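Local coordinates for protein N-terminal domain of PorA (28-171) (Porphyromonas gingivalis ATCC 33277, PDB 6KJK) that is a type IX secretion system cargo protein, represented by its N-terminal domain, that affects the PorXY-SigP signalling of that system, at residues A[4-16]-A[36-48]. Sequence-based numbering, arbitrary orientation. Where two conformers were deposited one is given.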
ATOM      1  N   GLN A   4      14.550  -2.885  11.364  1.00 22.58           N
ATOM      2  CA  GLN A   4      14.892  -1.462  11.344  1.00 22.54           C
ATOM      3  C   GLN A   4      14.020  -0.651  10.392  1.00 16.82           C
ATOM      4  O   GLN A   4      13.935   0.555  10.516  1.00 18.61           O
ATOM      5  CB  GLN A   4      16.369  -1.248  10.993  1.00 29.77           C
ATOM      6  CG  GLN A   4      17.357  -2.036  11.861  1.00 37.23           C
ATOM      7  CD  GLN A   4      17.782  -1.296  13.116  1.00 36.89           C
ATOM      8  OE1 GLN A   4      17.915  -0.073  13.120  1.00 34.87           O
ATOM      9  NE2 GLN A   4      17.994  -2.041  14.195  1.00 45.53           N
ATOM     10  N   VAL A   5      13.347  -1.304   9.448  1.00 15.94           N
ATOM     11  CA  VAL A   5      12.408  -0.632   8.552  1.00 13.48           C
ATOM     12  C   VAL A   5      11.009  -0.995   9.008  1.00 12.23           C
ATOM     13  O   VAL A   5      10.703  -2.185   9.182  1.00 15.54           O
ATOM     14  CB  VAL A   5      12.620  -1.051   7.091  1.00 15.32           C
ATOM     15  CG1 VAL A   5      11.561  -0.418   6.217  1.00 16.65           C
ATOM     16  CG2 VAL A   5      14.008  -0.645   6.656  1.00 20.15           C
ATOM     17  N   VAL A   6      10.168   0.010   9.224  1.00 12.15           N
ATOM     18  CA  VAL A   6       8.802  -0.190   9.683  1.00 11.39           C
ATOM     19  C   VAL A   6       7.844   0.594   8.800  1.00 11.71           C
ATOM     20  O   VAL A   6       8.230   1.534   8.092  1.00 11.41           O
ATOM     21  CB  VAL A   6       8.577   0.172  11.175  1.00 12.96           C
ATOM     22  CG1 VAL A   6       9.526  -0.637  12.050  1.00 14.04           C
ATOM     23  CG2 VAL A   6       8.797   1.664  11.428  1.00 12.28           C
ATOM     24  N   ILE A   7       6.581   0.209   8.870  1.00  9.96           N
ATOM     25  CA  ILE A   7       5.488   0.939   8.249  1.00 10.50           C
ATOM     26  C   ILE A   7       4.654   1.543   9.364  1.00 11.41           C
ATOM     27  O   ILE A   7       4.353   0.869  10.359  1.00 12.05           O
ATOM     28  CB  ILE A   7       4.669   0.010   7.341  1.00 11.42           C
ATOM     29  CG1 ILE A   7       5.576  -0.460   6.184  1.00 12.89           C
ATOM     30  CG2 ILE A   7       3.439   0.717   6.795  1.00 12.87           C
ATOM     31  CD1 ILE A   7       5.073  -1.700   5.444  1.00 15.92           C
ATOM     32  N   LYS A   8       4.344   2.823   9.236  1.00 11.23           N
ATOM     33  CA  LYS A   8       3.549   3.562  10.193  1.00 11.28           C
ATOM     34  C   LYS A   8       2.237   3.968   9.531  1.00 11.00           C
ATOM     35  O   LYS A   8       2.221   4.399   8.367  1.00 12.14           O
ATOM     36  CB  LYS A   8       4.326   4.819  10.614  1.00 14.12           C
ATOM     37  CG  LYS A   8       3.711   5.670  11.696  1.00 16.08           C
ATOM     38  CD  LYS A   8       4.664   6.782  12.099  1.00 20.58           C
ATOM     39  CE  LYS A   8       4.130   7.614  13.236  1.00 23.59           C
ATOM     40  NZ  LYS A   8       5.204   8.541  13.708  1.00 29.81           N
ATOM     41  N   VAL A   9       1.138   3.852  10.266  1.00 10.64           N
ATOM     42  CA  VAL A   9      -0.169   4.319   9.820  1.00 11.83           C
ATOM     43  C   VAL A   9      -0.753   5.186  10.919  1.00 15.32           C
ATOM     44  O   VAL A   9      -0.781   4.786  12.091  1.00 14.14           O
ATOM     45  CB  VAL A   9      -1.114   3.157   9.493  1.00 11.86           C
ATOM     46  CG1 VAL A   9      -2.515   3.677   9.151  1.00 16.38           C
ATOM     47  CG2 VAL A   9      -0.565   2.400   8.323  1.00 12.56           C
ATOM     48  N   GLY A  10      -1.214   6.377  10.549  1.00 14.99           N
ATOM     49  CA  GLY A  10      -1.668   7.314  11.570  1.00 17.06           C
ATOM     50  C   GLY A  10      -0.516   7.585  12.504  1.00 14.79           C
ATOM     51  O   GLY A  10       0.611   7.825  12.087  1.00 15.24           O
ATOM     52  N   ASP A  11      -0.763   7.516  13.821  1.00 15.11           N
ATOM     53  CA  ASP A  11       0.297   7.750  14.787  1.00 14.87           C
ATOM     54  C   ASP A  11       1.045   6.485  15.204  1.00 13.31           C
ATOM     55  O   ASP A  11       1.853   6.560  16.125  1.00 13.29           O
ATOM     56  CB  ASP A  11      -0.269   8.458  16.022  1.00 16.72           C
ATOM     57  CG  ASP A  11      -1.034   7.544  16.942  1.00 17.49           C
ATOM     58  OD1 ASP A  11      -1.478   6.434  16.604  1.00 18.89           O
ATOM     59  OD2 ASP A  11      -1.227   7.990  18.087  1.00 17.97           O
ATOM     60  N   ALA A  12       0.792   5.332  14.575  1.00 12.54           N
ATOM     61  CA  ALA A  12       1.240   4.050  15.128  1.00 11.22           C
ATOM     62  C   ALA A  12       2.216   3.344  14.198  1.00 10.13           C
ATOM     63  O   ALA A  12       1.928   3.175  13.000  1.00 11.56           O
ATOM     64  CB  ALA A  12       0.054   3.161  15.391  1.00 12.81           C
ATOM     65  N   ILE A  13       3.301   2.827  14.756  1.00 10.91           N
ATOM     66  CA  ILE A  13       4.165   1.888  14.049  1.00 10.38           C
ATOM     67  C   ILE A  13       3.453   0.540  13.976  1.00 10.93           C
ATOM     68  O   ILE A  13       3.031  -0.009  15.001  1.00 11.45           O
ATOM     69  CB  ILE A  13       5.501   1.759  14.795  1.00  9.54           C
ATOM     70  CG1 ILE A  13       6.269   3.070  14.780  1.00 11.55           C
ATOM     71  CG2 ILE A  13       6.313   0.589  14.250  1.00 11.65           C
ATOM     72  CD1 ILE A  13       7.521   3.027  15.702  1.00 14.74           C
ATOM     73  N   LEU A  14       3.290  -0.002  12.778  1.00 10.43           N
ATOM     74  CA  LEU A  14       2.643  -1.299  12.639  1.00  9.92           C
ATOM     75  C   LEU A  14       3.591  -2.428  13.002  1.00  9.46           C
ATOM     76  O   LEU A  14       4.779  -2.414  12.695  1.00 10.45           O
ATOM     77  CB  LEU A  14       2.226  -1.519  11.195  1.00 10.92           C
ATOM     78  CG  LEU A  14       1.225  -0.537  10.591  1.00 10.65           C
ATOM     79  CD1 LEU A  14       0.867  -0.951   9.151  1.00 13.87           C
ATOM     80  CD2 LEU A  14      -0.004  -0.306  11.445  1.00 15.24           C
ATOM     81  N   GLU A  15       3.030  -3.456  13.634  1.00 12.42           N
ATOM     82  CA  GLU A  15       3.792  -4.693  13.687  1.00 15.29           C
ATOM     83  C   GLU A  15       3.991  -5.227  12.269  1.00 14.71           C
ATOM     84  O   GLU A  15       3.182  -4.969  11.377  1.00 15.26           O
ATOM     85  CB  GLU A  15       3.155  -5.692  14.679  1.00 20.95           C
ATOM     86  CG  GLU A  15       1.888  -6.390  14.264  1.00 24.31           C
ATOM     87  CD  GLU A  15       1.421  -7.440  15.312  1.00 21.62           C
ATOM     88  OE1 GLU A  15       1.646  -7.278  16.540  1.00 18.62           O
ATOM     89  OE2 GLU A  15       0.839  -8.453  14.884  1.00 23.38           O
ATOM     90  N   ASN A  16       5.102  -5.936  12.048  1.00 17.42           N
ATOM     91  CA  ASN A  16       5.327  -6.488  10.722  1.00 20.51           C
ATOM     92  C   ASN A  16       4.210  -7.455  10.370  1.00 17.94           C
ATOM     93  O   ASN A  16       3.648  -8.116  11.245  1.00 17.25           O
ATOM     94  CB  ASN A  16       6.656  -7.209  10.629  1.00 19.21           C
ATOM     95  CG  ASN A  16       7.089  -7.392   9.199  1.00 22.79           C
ATOM     96  OD1 ASN A  16       6.851  -6.514   8.372  1.00 21.73           O
ATOM     97  ND2 ASN A  16       7.748  -8.505   8.897  1.00 25.93           N
ATOM     98  N   PHE A  36      -5.385   3.916   1.146  1.00 11.07           N
ATOM     99  CA  PHE A  36      -4.504   3.638   2.273  1.00 12.01           C
ATOM    100  C   PHE A  36      -3.361   4.633   2.257  1.00 10.86           C
ATOM    101  O   PHE A  36      -2.798   4.935   1.200  1.00 10.94           O
ATOM    102  CB  PHE A  36      -3.931   2.221   2.116  1.00 11.55           C
ATOM    103  CG  PHE A  36      -2.781   1.925   3.028  1.00 10.99           C
ATOM    104  CD1 PHE A  36      -3.001   1.421   4.292  1.00 12.62           C
ATOM    105  CD2 PHE A  36      -1.482   2.172   2.648  1.00 12.12           C
ATOM    106  CE1 PHE A  36      -1.954   1.159   5.138  1.00 13.22           C
ATOM    107  CE2 PHE A  36      -0.427   1.918   3.494  1.00 14.31           C
ATOM    108  CZ  PHE A  36      -0.667   1.394   4.745  1.00 13.30           C
ATOM    109  N   LYS A  37      -3.032   5.157   3.435  1.00 11.26           N
ATOM    110  CA  LYS A  37      -1.925   6.091   3.583  1.00 11.08           C
ATOM    111  C   LYS A  37      -1.067   5.670   4.764  1.00 10.15           C
ATOM    112  O   LYS A  37      -1.590   5.355   5.841  1.00 12.25           O
ATOM    113  CB  LYS A  37      -2.417   7.537   3.838  1.00 13.87           C
ATOM    114  CG  LYS A  37      -2.966   8.244   2.593  1.00 27.66           C
ATOM    115  CD  LYS A  37      -3.566   9.591   2.992  1.00 32.08           C
ATOM    116  CE  LYS A  37      -2.465  10.534   3.456  1.00 37.52           C
ATOM    117  NZ  LYS A  37      -2.828  11.969   3.269  1.00 42.05           N
ATOM    118  N   GLY A  38       0.236   5.703   4.579  1.00  9.84           N
ATOM    119  CA  GLY A  38       1.146   5.415   5.659  1.00 11.62           C
ATOM    120  C   GLY A  38       2.503   5.992   5.343  1.00 10.59           C
ATOM    121  O   GLY A  38       2.650   6.850   4.461  1.00 10.21           O
ATOM    122  N   MET A  39       3.496   5.552   6.097  1.00 11.27           N
ATOM    123  CA  MET A  39       4.873   6.009   5.961  0.56 10.70           C
ATOM    124  C   MET A  39       5.785   4.801   6.087  1.00 12.85           C
ATOM    125  O   MET A  39       5.537   3.925   6.935  1.00 15.21           O
ATOM    126  CB  MET A  39       5.260   6.971   7.104  0.56 14.75           C
ATOM    127  CG  MET A  39       4.452   8.259   7.157  0.56 16.37           C
ATOM    128  SD  MET A  39       4.887   9.445   5.869  0.56 15.02           S
ATOM    129  CE  MET A  39       6.623   9.290   5.908  0.56 16.90           C
ATOM    130  N   VAL A  40       6.840   4.742   5.287  1.00 10.96           N
ATOM    131  CA  VAL A  40       7.905   3.755   5.467  1.00 10.89           C
ATOM    132  C   VAL A  40       9.066   4.469   6.144  1.00 10.41           C
ATOM    133  O   VAL A  40       9.567   5.482   5.634  1.00 12.23           O
ATOM    134  CB  VAL A  40       8.330   3.153   4.124  1.00 10.52           C
ATOM    135  CG1 VAL A  40       9.453   2.160   4.368  1.00 14.09           C
ATOM    136  CG2 VAL A  40       7.142   2.460   3.477  1.00 12.35           C
ATOM    137  N   ILE A  41       9.511   3.935   7.285  1.00 11.41           N
ATOM    138  CA  ILE A  41      10.513   4.596   8.120  1.00 12.03           C
ATOM    139  C   ILE A  41      11.706   3.682   8.276  1.00 12.38           C
ATOM    140  O   ILE A  41      11.542   2.504   8.591  1.00 13.21           O
ATOM    141  CB  ILE A  41       9.917   4.950   9.494  1.00 13.08           C
ATOM    142  CG1 ILE A  41       8.771   5.943   9.300  1.00 17.77           C
ATOM    143  CG2 ILE A  41      10.981   5.536  10.463  1.00 15.72           C
ATOM    144  CD1 ILE A  41       7.842   6.046  10.457  1.00 23.10           C
ATOM    145  N   ASN A  42      12.902   4.211   8.078  1.00 13.26           N
ATOM    146  CA  ASN A  42      14.121   3.478   8.373  1.00 12.71           C
ATOM    147  C   ASN A  42      14.644   4.009   9.703  1.00 16.36           C
ATOM    148  O   ASN A  42      15.018   5.183   9.791  1.00 15.01           O
ATOM    149  CB  ASN A  42      15.143   3.727   7.266  1.00 16.32           C
ATOM    150  CG  ASN A  42      16.536   3.270   7.642  1.00 17.46           C
ATOM    151  OD1 ASN A  42      16.703   2.374   8.474  1.00 17.81           O
ATOM    152  ND2 ASN A  42      17.553   3.883   7.018  1.00 18.51           N
ATOM    153  N   GLN A  43      14.684   3.152  10.722  1.00 13.97           N
ATOM    154  CA  GLN A  43      15.060   3.568  12.069  1.00 15.68           C
ATOM    155  C   GLN A  43      16.567   3.549  12.306  1.00 19.23           C
ATOM    156  O   GLN A  43      17.017   3.975  13.375  1.00 22.06           O
ATOM    157  CB  GLN A  43      14.361   2.684  13.101  1.00 17.55           C
ATOM    158  CG  GLN A  43      12.863   2.812  13.028  1.00 16.52           C
ATOM    159  CD  GLN A  43      12.155   1.784  13.896  1.00 15.31           C
ATOM    160  OE1 GLN A  43      12.692   0.714  14.180  1.00 19.66           O
ATOM    161  NE2 GLN A  43      10.981   2.125  14.334  1.00 15.23           N
ATOM    162  N   SER A  44      17.356   3.080  11.353  1.00 19.05           N
ATOM    163  CA  SER A  44      18.810   3.090  11.466  1.00 23.01           C
ATOM    164  C   SER A  44      19.382   4.472  11.170  1.00 19.46           C
ATOM    165  O   SER A  44      18.799   5.288  10.450  1.00 26.02           O
ATOM    166  CB  SER A  44      19.404   2.069  10.496  1.00 26.72           C
ATOM    167  OG  SER A  44      20.822   2.142  10.490  1.00 33.09           O
ATOM    168  N   ALA A  45      20.562   4.733  11.745  1.00 28.80           N
ATOM    169  CA  ALA A  45      21.268   5.972  11.445  1.00 29.87           C
ATOM    170  C   ALA A  45      21.744   6.024   9.998  1.00 30.76           C
ATOM    171  O   ALA A  45      21.977   7.119   9.471  1.00 32.57           O
ATOM    172  CB  ALA A  45      22.461   6.135  12.389  1.00 33.14           C
ATOM    173  N   THR A  46      21.879   4.871   9.349  1.00 23.91           N
ATOM    174  CA  THR A  46      22.400   4.783   7.997  1.00 21.00           C
ATOM    175  C   THR A  46      21.232   4.701   7.019  1.00 20.37           C
ATOM    176  O   THR A  46      20.368   3.833   7.193  1.00 20.46           O
ATOM    177  CB  THR A  46      23.237   3.516   7.895  1.00 25.57           C
ATOM    178  OG1 THR A  46      24.272   3.554   8.889  1.00 30.94           O
ATOM    179  CG2 THR A  46      23.880   3.400   6.529  1.00 28.88           C
ATOM    180  N   PRO A  47      21.139   5.580   6.021  1.00 19.08           N
ATOM    181  CA  PRO A  47      20.064   5.458   5.021  1.00 17.68           C
ATOM    182  C   PRO A  47      20.167   4.148   4.265  1.00 16.03           C
ATOM    183  O   PRO A  47      21.238   3.554   4.147  1.00 19.58           O
ATOM    184  CB  PRO A  47      20.319   6.637   4.078  1.00 19.25           C
ATOM    185  CG  PRO A  47      21.142   7.601   4.885  1.00 27.14           C
ATOM    186  CD  PRO A  47      21.996   6.751   5.779  1.00 26.25           C
ATOM    187  N   ILE A  48      19.017   3.677   3.771  1.00 14.90           N
ATOM    188  CA  ILE A  48      18.951   2.440   3.004  1.00 16.30           C
ATOM    189  C   ILE A  48      18.130   2.695   1.749  1.00 15.21           C
ATOM    190  O   ILE A  48      17.142   3.440   1.774  1.00 16.69           O
ATOM    191  CB  ILE A  48      18.372   1.278   3.853  1.00 17.45           C
ATOM    192  CG1 ILE A  48      18.373  -0.048   3.103  1.00 20.98           C
ATOM    193  CG2 ILE A  48      16.989   1.592   4.366  1.00 18.43           C
ATOM    194  CD1 ILE A  48      17.874  -1.184   3.984  1.00 24.54           C
TER
HETATM  195  O   HOH W   1      -1.335   7.242   7.843  1.00 15.89           O
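The carbonyl oxygen of Q4 takes the backbone N-H of Q43 at 2.7 Å (Q43 N to Q4 O). The bond is nearly straight, at 171°. Q43 CB also lies 3.4 Å from Q4 O, so the start of the side chain sits beside the bonded carbonyl. Four further backbone bonds follow: V6 and I41 exchange a pair, as do K8 and M39, the hydrogen-bonded pairs of an antiparallel register. That from M39 N to K8 O is the most bent, at 147°. Between them V5 with N42 and I7 with V40 are non-hydrogen-bonded pairs. Beyond the ladder a water accepts from G10 N and donates to K37 O, linking the type II' turn V9-A12 to strand 31-42.

On the face of V6, K8 and I41, the I41 methyl CD1 packs on the lysine's aliphatic chain, 3.7 Å from K8 CD. With K8 CG opposite the backbone N (chi1 -175°) and the chain extended, the ammonium runs on beyond this contact. Q43 crosses V6 at about a right angle, its NE2 3.7 Å from V6 CG2. On the opposite face V5 CG1 meets V40 CG1 at 3.8 Å.

Strand 31-42 is flanked by 5-9 and, through backbone bonds such as V40 with E90, by 90-99; I7 and F36 reach strand 125-133 of the other sheet, a packing consistent with a beta-sandwich-like domain.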